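Local coordinates for protein alanine racemase, biosynthetic (Pseudomonas aeruginosa PAO1, PDB 6A2F) that belongs to the fold-type III pyridoxal-phosphate enzymes, joining an N-terminal TIM barrel to a beta-rich C-terminal domain in an assembly of two subunits, at residues A[45-50]-A[68-73]; A[108-113]-A[146-151]; A[122-127]-A[136-141]; A[284-289]-A[331-336]. All coordinates share one frame; numbering follows the deposited sequence.

Interaction 1 of 4, residues A[45-50]-A[68-73]; sequences VVTALH and RALHAS
Two imidazoles lie almost flat on one another where helices 42-48 and 61-70 run out. The rings of His50 and His71 form an offset stack, with centroids 4.0 Å apart and planes only 18° from parallel. The offset is uneven: His71 CD2 sits over the centre of the His50 ring, 3.3 Å from His50 NE2, whereas that NE2 meets the face of His71 near its rim. Both rings extend with CG anti to the backbone N, which carries each across the gap between the helix ends. The rim of the His50 ring is used as well, since Leu70 O approaches in its plane, 3.0 Å from His50 CE1. On the far side His71 is fixed in rotation by its own chain, as Ser73 N donates to His71 ND1 in the ring plane at 3.3 Å. Arg68 NH1 grips His71 O from above the carbonyl plane, and its guanidinium also reaches Ala74 O and Arg95 O. Behind the stack, Val46 CG1 rests loosely on Leu70 CB at 4.3 Å. The arrangement illustrates how the C-terminal ends of consecutive helices of a TIM barrel meet near the surface, where the chain turns back into strands 55-58 and 75-78.

Interaction 2 of 4, residues A[108-113]-A[146-151]; sequences AFLAAG and RSHPGV
Dispersion between apolar groups supplies the inner part of this contact. Phe109, with CG anti to the backbone N (chi1 166°), reaches from helix 103-112 so that one methyl lies against the CZ-CE2 side of its ring, Val151 CG2 being 4.0 Å from both atoms. Further out, Leu110 CD1 touches His148 CE1 at 4.1 Å, the two side chains crossing obliquely. The aromatic pair of Phe109 and His148 is neither a stack nor a T-shape, for the planes are inclined at 48° and the centroids lie 5.9 Å apart. The polar element is an edge contact: Gly150 O lies in the plane of the phenyl ring, 3.6 Å from Phe109 CZ, consistent with a weak attraction to the ring's slightly positive rim. Hydrogen bonding shapes the second segment from within: Val151 N donates to His148 O at 3.0 Å, closing a type I beta turn, and Pro149 CD rests on one face of the imidazole. Gly150 is also bonded through its backbone to Leu118. The turn lies beside helix 103-112 in an alpha-to-beta loop, from helix 135-145 to strand 151-157, of the kind by which each helix of a TIM barrel leads into the next strand.

Interaction 3 of 4, residues A[122-127]-A[136-141]; sequences LKLDSG and AALRAW
Leu138 carries this contact, pressing against the backbone as the chain leaves strand 118-123. Its CG stands anti to the backbone N (chi1 -158°), and a chi2 of 142°, away from a staggered value, turns CD1 onto the main chain, 3.6 Å from Leu124 N and 3.7 Å from Lys123 C. The same methyl meets Leu124 CB at 3.7 Å, while the other branch, Leu138 CD2, faces Leu122 CD1 at 4.0 Å. Leu122 divides its two methyls between neighbours one helical turn apart, because Leu122 CD2 packs on Trp141 CB at 4.1 Å. The indole leads away from the strand, stacking on Phe133. Packing ends beyond Leu124. There the chain bends away through an Asx turn, Gly127 N donating to Asp125 OD1 at 3.3 Å, and Asp125 OD2 forms a salt bridge with Arg244 of the second subunit. Lys123 points away from the helix, its NZ bonded to Leu79 O and to a malonate ion, probably from the crystallisation liquor. On the outer, more exposed flank of the helix Arg139 turns its guanidinium to Asp183 and Gly180 O. The pair forms the first half of the beta-alpha-beta unit 118-123, 135-145, 151-157: strand 118-123 runs between strands 98-100 and 151-157, Leu156 adds to the packing on Leu138 and Leu124, and helix 103-112 lies against Trp141.

Interaction 4 of 4, residues A[284-289]-A[331-336]; sequences GTPVLV and DEVARA
Strand 286-289 and helix 331-336 cross in broadly opposing directions, at 135°, with their axes 9.0 Å apart at the nearest point. They are closest where the strand is entered and the helix ends: the CA atoms of Thr285 and Ala336 are 5.5 Å apart, those of Pro286 and Val333 6.2 Å. From there the lines diverge, and Val287 already turns its side chain away from the helix. Pro286 carries the contact, its CB directed toward the helix and its ring atoms touching residues on successive turns. Pro286 CD meets Ala336 CB at 3.9 Å, and Pro286 CG lies 4.3 Å from Val333 CG2. The outer side of the ring is met by a carboxylate, Glu332 OE2 standing 3.5 Å from Pro286 CG. Glu332 reaches there as an extended chain with CG anti to the backbone N, and its OE2 is held by a salt bridge to Arg293, which also packs on Pro286. Thr285 divides its branches: the methyl CG2, anti to its backbone N, touches Val333 CG1 at 4.0 Å, the two side chains crossing at about a right angle, while the hydroxyl OG1, bonded to Pro282 O, abuts Ala336 CB. The contact thus grades from an apolar centre to a charged margin. The strand pairs antiparallel with strands 292-296 and 320-322 in the mixed sheet of the C-terminal domain, and the helix lies against it, with Val333 and Ala334 also packing on Leu344 of helix 341-346.

Overall arrangement
Interactions 1, 2 and 3 belong to the N-terminal barrel, interaction 4 to the C-terminal domain, some 34 to 50 Å away between centres. Interaction 1 stacks two histidines between helix ends at the surface; interaction 2, also at the surface, sets a histidine of a loop obliquely to a phenyl ring at a helix end. Interactions 3 and 4 are buried strand-to-helix packing, leucine-dominated in the barrel and centred on a proline in the C-terminal sheet, bordered by a carboxylate. Interaction 3 is nested along the chain inside interaction 2, and they touch: Leu110 CD2 lies 3.7 Å from Trp141 CZ3, joining helices 103-112 and 135-145. No other pair touches; interactions 1 and 4 lie on opposite sides of the chain's centre.

Interaction 1 of 4, residues A[45-50]-A[68-73]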
loop_
_atom_site.group_PDB
_atom_site.type_symbol
_atom_site.label_atom_id
_atom_site.label_comp_id
_atom_site.label_asym_id
_atom_site.label_seq_id
_atom_site.Cartn_x
_atom_site.Cartn_y
_atom_site.Cartn_z
ATOM N N VAL A 45 7.144 16.403 7.936
ATOM C CA VAL A 45 6.531 17.403 7.059
ATOM C C VAL A 45 5.957 18.596 7.842
ATOM O O VAL A 45 6.184 19.755 7.470
ATOM C CB VAL A 45 5.475 16.772 6.126
ATOM C CG1 VAL A 45 4.680 17.842 5.388
ATOM C CG2 VAL A 45 6.146 15.827 5.134
ATOM N N VAL A 46 5.232 18.307 8.923
ATOM C CA VAL A 46 4.684 19.344 9.803
ATOM C C VAL A 46 5.802 20.159 10.466
ATOM O O VAL A 46 5.692 21.378 10.588
ATOM C CB VAL A 46 3.724 18.753 10.866
ATOM C CG1 VAL A 46 3.334 19.793 11.905
ATOM C CG2 VAL A 46 2.471 18.199 10.204
ATOM N N THR A 47 6.881 19.488 10.870
ATOM C CA THR A 47 8.053 20.156 11.450
ATOM C C THR A 47 8.703 21.129 10.453
ATOM O O THR A 47 9.078 22.240 10.821
ATOM C CB THR A 47 9.081 19.126 11.970
ATOM O OG1 THR A 47 8.464 18.314 12.974
ATOM C CG2 THR A 47 10.319 19.805 12.562
ATOM N N ALA A 48 8.817 20.708 9.195
ATOM C CA ALA A 48 9.351 21.563 8.145
ATOM C C ALA A 48 8.428 22.753 7.845
ATOM O O ALA A 48 8.910 23.853 7.561
ATOM C CB ALA A 48 9.609 20.750 6.887
ATOM N N LEU A 49 7.111 22.529 7.922
ATOM C CA LEU A 49 6.102 23.572 7.677
ATOM C C LEU A 49 5.520 24.152 8.978
ATOM O O LEU A 49 4.429 24.739 8.979
ATOM C CB LEU A 49 4.970 23.033 6.787
ATOM C CG LEU A 49 5.285 22.560 5.358
ATOM C CD1 LEU A 49 4.103 21.793 4.780
ATOM C CD2 LEU A 49 5.690 23.710 4.438
ATOM N N HIS A 50 6.260 23.992 10.076
ATOM C CA HIS A 50 5.818 24.418 11.409
ATOM C C HIS A 50 5.471 25.910 11.465
ATOM O O HIS A 50 4.452 26.292 12.040
ATOM C CB HIS A 50 6.890 24.079 12.448
ATOM C CG HIS A 50 6.470 24.338 13.860
ATOM N ND1 HIS A 50 6.120 23.328 14.731
ATOM C CD2 HIS A 50 6.344 25.493 14.555
ATOM C CE1 HIS A 50 5.793 23.851 15.900
ATOM N NE2 HIS A 50 5.919 25.163 15.817
ATOM N N ARG A 68 -1.191 18.444 16.511
ATOM C CA ARG A 68 -1.276 19.315 17.687
ATOM C C ARG A 68 -0.111 19.083 18.645
ATOM O O ARG A 68 0.401 20.028 19.257
ATOM C CB ARG A 68 -2.619 19.151 18.418
ATOM C CG ARG A 68 -2.797 20.037 19.652
ATOM C CD ARG A 68 -2.713 21.526 19.336
ATOM N NE ARG A 68 -3.930 22.034 18.704
ATOM C CZ ARG A 68 -3.964 23.020 17.807
ATOM N NH1 ARG A 68 -2.845 23.611 17.412
ATOM N NH2 ARG A 68 -5.121 23.411 17.291
ATOM N N ALA A 69 0.309 17.825 18.763
ATOM C CA ALA A 69 1.458 17.479 19.594
ATOM C C ALA A 69 2.696 18.247 19.145
ATOM O O ALA A 69 3.512 18.644 19.969
ATOM C CB ALA A 69 1.715 15.979 19.558
ATOM N N LEU A 70 2.817 18.463 17.835
ATOM C CA LEU A 70 3.987 19.129 17.260
ATOM C C LEU A 70 3.856 20.648 17.205
ATOM O O LEU A 70 4.861 21.355 17.297
ATOM C CB LEU A 70 4.301 18.567 15.875
ATOM C CG LEU A 70 4.843 17.132 15.879
ATOM C CD1 LEU A 70 4.607 16.470 14.530
ATOM C CD2 LEU A 70 6.318 17.080 16.252
ATOM N N HIS A 71 2.624 21.136 17.056
ATOM C CA HIS A 71 2.342 22.573 16.996
ATOM C C HIS A 71 1.166 22.921 17.895
ATOM O O HIS A 71 0.032 22.511 17.642
ATOM C CB HIS A 71 2.050 23.016 15.558
ATOM C CG HIS A 71 2.236 24.484 15.327
ATOM N ND1 HIS A 71 1.668 25.447 16.135
ATOM C CD2 HIS A 71 2.921 25.153 14.370
ATOM C CE1 HIS A 71 1.998 26.645 15.688
ATOM N NE2 HIS A 71 2.759 26.495 14.618
ATOM N N ALA A 72 1.448 23.701 18.933
ATOM C CA ALA A 72 0.485 23.987 19.994
ATOM C C ALA A 72 -0.646 24.929 19.581
ATOM O O ALA A 72 -1.764 24.827 20.102
ATOM C CB ALA A 72 1.204 24.537 21.218
ATOM N N SER A 73 -0.368 25.836 18.646
ATOM C CA SER A 73 -1.314 26.915 18.342
ATOM C C SER A 73 -1.906 26.910 16.928
ATOM O O SER A 73 -2.881 27.616 16.668
ATOM C CB SER A 73 -0.667 28.270 18.628
ATOM O OG SER A 73 0.595 28.352 17.998
#

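Interaction 2 of 4, residues A[108-113]-A[146-151]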
loop_
_atom_site.group_PDB
_atom_site.type_symbol
_atom_site.label_atom_id
_atom_site.label_comp_id
_atom_site.label_asym_id
_atom_site.label_seq_id
_atom_site.Cartn_x
_atom_site.Cartn_y
_atom_site.Cartn_z
ATOM N N ALA A 108 -24.790 15.331 16.232
ATOM C CA ALA A 108 -23.786 14.894 17.202
ATOM C C ALA A 108 -23.011 16.077 17.798
ATOM O O ALA A 108 -22.703 16.086 18.996
ATOM C CB ALA A 108 -22.836 13.882 16.577
ATOM N N PHE A 109 -22.704 17.068 16.959
ATOM C CA PHE A 109 -22.041 18.285 17.420
ATOM C C PHE A 109 -22.924 19.066 18.393
ATOM O O PHE A 109 -22.475 19.455 19.470
ATOM C CB PHE A 109 -21.626 19.175 16.243
ATOM C CG PHE A 109 -21.256 20.576 16.651
ATOM C CD1 PHE A 109 -20.027 20.839 17.253
ATOM C CD2 PHE A 109 -22.145 21.628 16.453
ATOM C CE1 PHE A 109 -19.686 22.125 17.636
ATOM C CE2 PHE A 109 -21.807 22.918 16.835
ATOM C CZ PHE A 109 -20.577 23.167 17.425
ATOM N N LEU A 110 -24.175 19.291 18.000
ATOM C CA LEU A 110 -25.173 19.924 18.863
ATOM C C LEU A 110 -25.280 19.233 20.222
ATOM O O LEU A 110 -25.278 19.897 21.261
ATOM C CB LEU A 110 -26.541 19.939 18.168
ATOM C CG LEU A 110 -27.033 21.176 17.394
ATOM C CD1 LEU A 110 -25.902 21.980 16.779
ATOM C CD2 LEU A 110 -28.041 20.780 16.321
ATOM N N ALA A 111 -25.349 17.901 20.212
ATOM C CA ALA A 111 -25.504 17.120 21.441
ATOM C C ALA A 111 -24.252 17.105 22.326
ATOM O O ALA A 111 -24.348 16.853 23.532
ATOM C CB ALA A 111 -25.942 15.696 21.118
ATOM N N ALA A 112 -23.090 17.373 21.728
ATOM C CA ALA A 112 -21.804 17.267 22.426
ATOM C C ALA A 112 -21.678 18.243 23.589
ATOM O O ALA A 112 -21.099 17.900 24.613
ATOM C CB ALA A 112 -20.648 17.454 21.454
ATOM N N GLY A 113 -22.211 19.453 23.405
ATOM C CA GLY A 113 -22.251 20.488 24.440
ATOM C C GLY A 113 -20.882 20.835 24.978
ATOM O O GLY A 113 -20.644 20.748 26.185
ATOM N N ARG A 146 -25.330 29.871 13.199
ATOM C CA ARG A 146 -24.688 31.188 13.087
ATOM C C ARG A 146 -24.438 31.906 14.422
ATOM O O ARG A 146 -23.403 32.557 14.585
ATOM C CB ARG A 146 -25.438 32.099 12.102
ATOM C CG ARG A 146 -24.867 33.515 11.943
ATOM C CD ARG A 146 -23.503 33.562 11.255
ATOM N NE ARG A 146 -22.380 33.421 12.188
ATOM C CZ ARG A 146 -21.093 33.479 11.840
ATOM N NH1 ARG A 146 -20.738 33.678 10.573
ATOM N NH2 ARG A 146 -20.152 33.339 12.764
ATOM N N SER A 147 -25.375 31.788 15.364
ATOM C CA SER A 147 -25.201 32.377 16.695
ATOM C C SER A 147 -25.227 31.324 17.817
ATOM O O SER A 147 -25.493 31.650 18.981
ATOM C CB SER A 147 -26.225 33.501 16.952
ATOM O OG SER A 147 -27.538 32.987 17.109
ATOM N N HIS A 148 -24.941 30.072 17.459
ATOM C CA HIS A 148 -24.808 28.990 18.433
ATOM C C HIS A 148 -23.568 29.204 19.309
ATOM O O HIS A 148 -22.486 29.482 18.787
ATOM C CB HIS A 148 -24.728 27.625 17.729
ATOM C CG HIS A 148 -24.786 26.456 18.668
ATOM N ND1 HIS A 148 -25.936 25.727 18.882
ATOM C CD2 HIS A 148 -23.836 25.898 19.457
ATOM C CE1 HIS A 148 -25.693 24.768 19.757
ATOM N NE2 HIS A 148 -24.427 24.852 20.123
ATOM N N PRO A 149 -23.723 29.061 20.643
ATOM C CA PRO A 149 -22.650 29.319 21.610
ATOM C C PRO A 149 -21.395 28.446 21.451
ATOM O O PRO A 149 -20.318 28.840 21.906
ATOM C CB PRO A 149 -23.317 29.037 22.960
ATOM C CG PRO A 149 -24.490 28.168 22.642
ATOM C CD PRO A 149 -24.973 28.662 21.316
ATOM N N GLY A 150 -21.537 27.276 20.834
ATOM C CA GLY A 150 -20.407 26.379 20.601
ATOM C C GLY A 150 -19.691 26.623 19.281
ATOM O O GLY A 150 -18.748 25.911 18.939
ATOM N N VAL A 151 -20.133 27.620 18.534
ATOM C CA VAL A 151 -19.522 27.922 17.254
ATOM C C VAL A 151 -18.746 29.222 17.322
ATOM O O VAL A 151 -19.272 30.240 17.738
ATOM C CB VAL A 151 -20.577 28.053 16.141
ATOM C CG1 VAL A 151 -19.923 28.478 14.842
ATOM C CG2 VAL A 151 -21.349 26.759 15.964
#

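Interaction 3 of 4, residues A[122-127]-A[136-141]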
loop_
_atom_site.group_PDB
_atom_site.type_symbol
_atom_site.label_atom_id
_atom_site.label_comp_id
_atom_site.label_asym_id
_atom_site.label_seq_id
_atom_site.Cartn_x
_atom_site.Cartn_y
_atom_site.Cartn_z
ATOM N N LEU A 122 -19.057 24.190 7.398
ATOM C CA LEU A 122 -20.193 23.472 6.841
ATOM C C LEU A 122 -19.829 23.022 5.442
ATOM O O LEU A 122 -19.384 23.829 4.621
ATOM C CB LEU A 122 -21.442 24.364 6.795
ATOM C CG LEU A 122 -22.167 24.711 8.095
ATOM C CD1 LEU A 122 -23.248 25.749 7.838
ATOM C CD2 LEU A 122 -22.771 23.465 8.726
ATOM N N LYS A 123 -20.014 21.734 5.173
ATOM C CA LYS A 123 -19.635 21.180 3.883
ATOM C C LYS A 123 -20.797 21.113 2.913
ATOM O O LYS A 123 -21.800 20.446 3.161
ATOM C CB LYS A 123 -18.982 19.803 4.030
ATOM C CG LYS A 123 -18.415 19.267 2.719
ATOM C CD LYS A 123 -17.618 17.992 2.907
ATOM C CE LYS A 123 -16.313 18.250 3.641
ATOM N NZ LYS A 123 -15.549 16.985 3.805
ATOM N N LEU A 124 -20.635 21.815 1.801
ATOM C CA LEU A 124 -21.559 21.738 0.687
ATOM C C LEU A 124 -21.169 20.592 -0.235
ATOM O O LEU A 124 -20.004 20.461 -0.629
ATOM C CB LEU A 124 -21.545 23.056 -0.096
ATOM C CG LEU A 124 -22.271 23.102 -1.443
ATOM C CD1 LEU A 124 -23.782 23.064 -1.257
ATOM C CD2 LEU A 124 -21.845 24.337 -2.216
ATOM N N ASP A 125 -22.163 19.828 -0.664
ATOM C CA ASP A 125 -21.928 18.810 -1.659
ATOM C C ASP A 125 -22.327 19.549 -2.928
ATOM O O ASP A 125 -23.498 19.821 -3.149
ATOM C CB ASP A 125 -22.829 17.602 -1.439
ATOM C CG ASP A 125 -22.767 16.610 -2.586
ATOM O OD1 ASP A 125 -21.880 16.732 -3.443
ATOM O OD2 ASP A 125 -23.613 15.704 -2.628
ATOM N N SER A 126 -21.347 19.889 -3.750
ATOM C CA SER A 126 -21.597 20.636 -4.977
ATOM C C SER A 126 -21.581 19.826 -6.272
ATOM O O SER A 126 -21.673 20.391 -7.351
ATOM C CB SER A 126 -20.648 21.829 -5.084
ATOM O OG SER A 126 -19.304 21.418 -5.097
ATOM N N GLY A 127 -21.511 18.508 -6.167
ATOM C CA GLY A 127 -21.467 17.667 -7.348
ATOM C C GLY A 127 -20.629 16.415 -7.201
ATOM O O GLY A 127 -20.729 15.513 -8.012
ATOM N N ALA A 136 -30.199 23.586 0.206
ATOM C CA ALA A 136 -31.296 23.858 1.153
ATOM C C ALA A 136 -30.942 23.474 2.597
ATOM O O ALA A 136 -31.172 24.251 3.524
ATOM C CB ALA A 136 -32.586 23.177 0.709
ATOM N N ALA A 137 -30.375 22.283 2.774
ATOM C CA ALA A 137 -29.987 21.792 4.092
ATOM C C ALA A 137 -28.880 22.647 4.713
ATOM O O ALA A 137 -28.895 22.905 5.920
ATOM C CB ALA A 137 -29.569 20.328 4.019
ATOM N N LEU A 138 -27.938 23.100 3.887
ATOM C CA LEU A 138 -26.847 23.939 4.376
ATOM C C LEU A 138 -27.359 25.284 4.879
ATOM O O LEU A 138 -26.901 25.775 5.917
ATOM C CB LEU A 138 -25.753 24.126 3.319
ATOM C CG LEU A 138 -24.383 24.515 3.894
ATOM C CD1 LEU A 138 -23.264 23.827 3.134
ATOM C CD2 LEU A 138 -24.166 26.024 3.937
ATOM N N ARG A 139 -28.312 25.870 4.160
ATOM C CA ARG A 139 -28.938 27.123 4.596
ATOM C C ARG A 139 -29.625 26.909 5.946
ATOM O O ARG A 139 -29.471 27.719 6.858
ATOM C CB ARG A 139 -29.923 27.654 3.545
ATOM C CG ARG A 139 -29.336 27.727 2.141
ATOM C CD ARG A 139 -30.243 28.417 1.137
ATOM N NE ARG A 139 -29.910 29.832 1.040
ATOM C CZ ARG A 139 -29.173 30.372 0.076
ATOM N NH1 ARG A 139 -28.688 29.629 -0.909
ATOM N NH2 ARG A 139 -28.927 31.668 0.097
ATOM N N ALA A 140 -30.348 25.795 6.070
ATOM C CA ALA A 140 -31.012 25.431 7.322
ATOM C C ALA A 140 -30.024 25.316 8.485
ATOM O O ALA A 140 -30.265 25.855 9.569
ATOM C CB ALA A 140 -31.794 24.138 7.152
ATOM N N TRP A 141 -28.909 24.624 8.247
ATOM C CA TRP A 141 -27.873 24.461 9.267
ATOM C C TRP A 141 -27.151 25.769 9.580
ATOM O O TRP A 141 -26.745 25.993 10.722
ATOM C CB TRP A 141 -26.899 23.342 8.898
ATOM C CG TRP A 141 -27.454 22.008 9.247
ATOM C CD1 TRP A 141 -28.156 21.172 8.429
ATOM C CD2 TRP A 141 -27.400 21.366 10.526
ATOM N NE1 TRP A 141 -28.532 20.043 9.114
ATOM C CE2 TRP A 141 -28.081 20.136 10.404
ATOM C CE3 TRP A 141 -26.839 21.710 11.760
ATOM C CZ2 TRP A 141 -28.216 19.243 11.471
ATOM C CZ3 TRP A 141 -26.968 20.823 12.822
ATOM C CH2 TRP A 141 -27.654 19.603 12.668
#

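Interaction 4 of 4, residues A[284-289]-A[331-336]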
loop_
_atom_site.group_PDB
_atom_site.type_symbol
_atom_site.label_atom_id
_atom_site.label_comp_id
_atom_site.label_asym_id
_atom_site.label_seq_id
_atom_site.Cartn_x
_atom_site.Cartn_y
_atom_site.Cartn_z
ATOM N N GLY A 284 7.095 -2.347 -19.708
ATOM C CA GLY A 284 7.281 -1.004 -20.257
ATOM C C GLY A 284 7.162 0.124 -19.243
ATOM O O GLY A 284 7.357 1.294 -19.590
ATOM N N THR A 285 6.823 -0.221 -18.000
ATOM C CA THR A 285 6.838 0.737 -16.897
ATOM C C THR A 285 8.283 1.209 -16.709
ATOM O O THR A 285 9.193 0.386 -16.590
ATOM C CB THR A 285 6.292 0.113 -15.597
ATOM O OG1 THR A 285 4.936 -0.293 -15.798
ATOM C CG2 THR A 285 6.344 1.103 -14.450
ATOM N N PRO A 286 8.499 2.535 -16.713
ATOM C CA PRO A 286 9.857 3.075 -16.690
ATOM C C PRO A 286 10.559 2.944 -15.338
ATOM O O PRO A 286 9.909 2.957 -14.278
ATOM C CB PRO A 286 9.648 4.552 -17.034
ATOM C CG PRO A 286 8.271 4.853 -16.551
ATOM C CD PRO A 286 7.483 3.600 -16.816
ATOM N N VAL A 287 11.883 2.815 -15.401
ATOM C CA VAL A 287 12.739 2.802 -14.222
ATOM C C VAL A 287 14.106 3.405 -14.581
ATOM O O VAL A 287 14.472 3.465 -15.761
ATOM C CB VAL A 287 12.870 1.372 -13.645
ATOM C CG1 VAL A 287 14.092 0.652 -14.205
ATOM C CG2 VAL A 287 12.912 1.410 -12.129
ATOM N N LEU A 288 14.846 3.871 -13.579
ATOM C CA LEU A 288 16.219 4.324 -13.802
ATOM C C LEU A 288 17.234 3.360 -13.194
ATOM O O LEU A 288 17.125 2.988 -12.026
ATOM C CB LEU A 288 16.446 5.737 -13.256
ATOM C CG LEU A 288 15.702 6.935 -13.854
ATOM C CD1 LEU A 288 16.368 8.227 -13.402
ATOM C CD2 LEU A 288 15.638 6.884 -15.377
ATOM N N VAL A 289 18.211 2.953 -14.001
ATOM C CA VAL A 289 19.327 2.133 -13.530
ATOM C C VAL A 289 20.613 2.909 -13.786
ATOM O O VAL A 289 20.977 3.163 -14.936
ATOM C CB VAL A 289 19.370 0.747 -14.221
ATOM C CG1 VAL A 289 20.502 -0.106 -13.660
ATOM C CG2 VAL A 289 18.034 0.023 -14.071
ATOM N N ASP A 331 4.606 10.602 -11.315
ATOM C CA ASP A 331 3.453 10.765 -12.198
ATOM C C ASP A 331 3.562 9.926 -13.464
ATOM O O ASP A 331 2.580 9.314 -13.876
ATOM C CB ASP A 331 3.231 12.244 -12.525
ATOM C CG ASP A 331 2.961 13.072 -11.282
ATOM O OD1 ASP A 331 2.183 12.603 -10.423
ATOM O OD2 ASP A 331 3.534 14.177 -11.152
ATOM N N GLU A 332 4.751 9.875 -14.063
ATOM C CA GLU A 332 4.968 9.035 -15.244
ATOM C C GLU A 332 4.805 7.555 -14.896
ATOM O O GLU A 332 4.128 6.817 -15.619
ATOM C CB GLU A 332 6.341 9.290 -15.882
ATOM C CG GLU A 332 6.457 8.764 -17.311
ATOM C CD GLU A 332 7.889 8.684 -17.821
ATOM O OE1 GLU A 332 8.714 9.553 -17.473
ATOM O OE2 GLU A 332 8.194 7.749 -18.590
ATOM N N VAL A 333 5.415 7.136 -13.786
ATOM C CA VAL A 333 5.343 5.739 -13.341
ATOM C C VAL A 333 3.895 5.345 -13.045
ATOM O O VAL A 333 3.436 4.285 -13.473
ATOM C CB VAL A 333 6.251 5.460 -12.119
ATOM C CG1 VAL A 333 6.161 4.003 -11.688
ATOM C CG2 VAL A 333 7.694 5.810 -12.437
ATOM N N ALA A 334 3.184 6.217 -12.336
ATOM C CA ALA A 334 1.774 6.000 -12.015
ATOM C C ALA A 334 0.892 5.901 -13.264
ATOM O O ALA A 334 -0.023 5.079 -13.313
ATOM C CB ALA A 334 1.272 7.101 -11.101
ATOM N N ARG A 335 1.170 6.743 -14.260
ATOM C CA ARG A 335 0.422 6.738 -15.521
ATOM C C ARG A 335 0.594 5.404 -16.247
ATOM O O ARG A 335 -0.369 4.853 -16.777
ATOM C CB ARG A 335 0.835 7.924 -16.410
ATOM C CG ARG A 335 -0.060 8.169 -17.622
ATOM C CD ARG A 335 0.159 9.553 -18.222
ATOM N NE ARG A 335 1.572 9.787 -18.532
ATOM C CZ ARG A 335 2.145 9.556 -19.715
ATOM N NH1 ARG A 335 3.445 9.796 -19.877
ATOM N NH2 ARG A 335 1.427 9.091 -20.738
ATOM N N ALA A 336 1.817 4.882 -16.239
ATOM C CA ALA A 336 2.109 3.570 -16.819
ATOM C C ALA A 336 1.389 2.443 -16.072
ATOM O O ALA A 336 1.054 1.406 -16.660
ATOM C CB ALA A 336 3.609 3.323 -16.835
#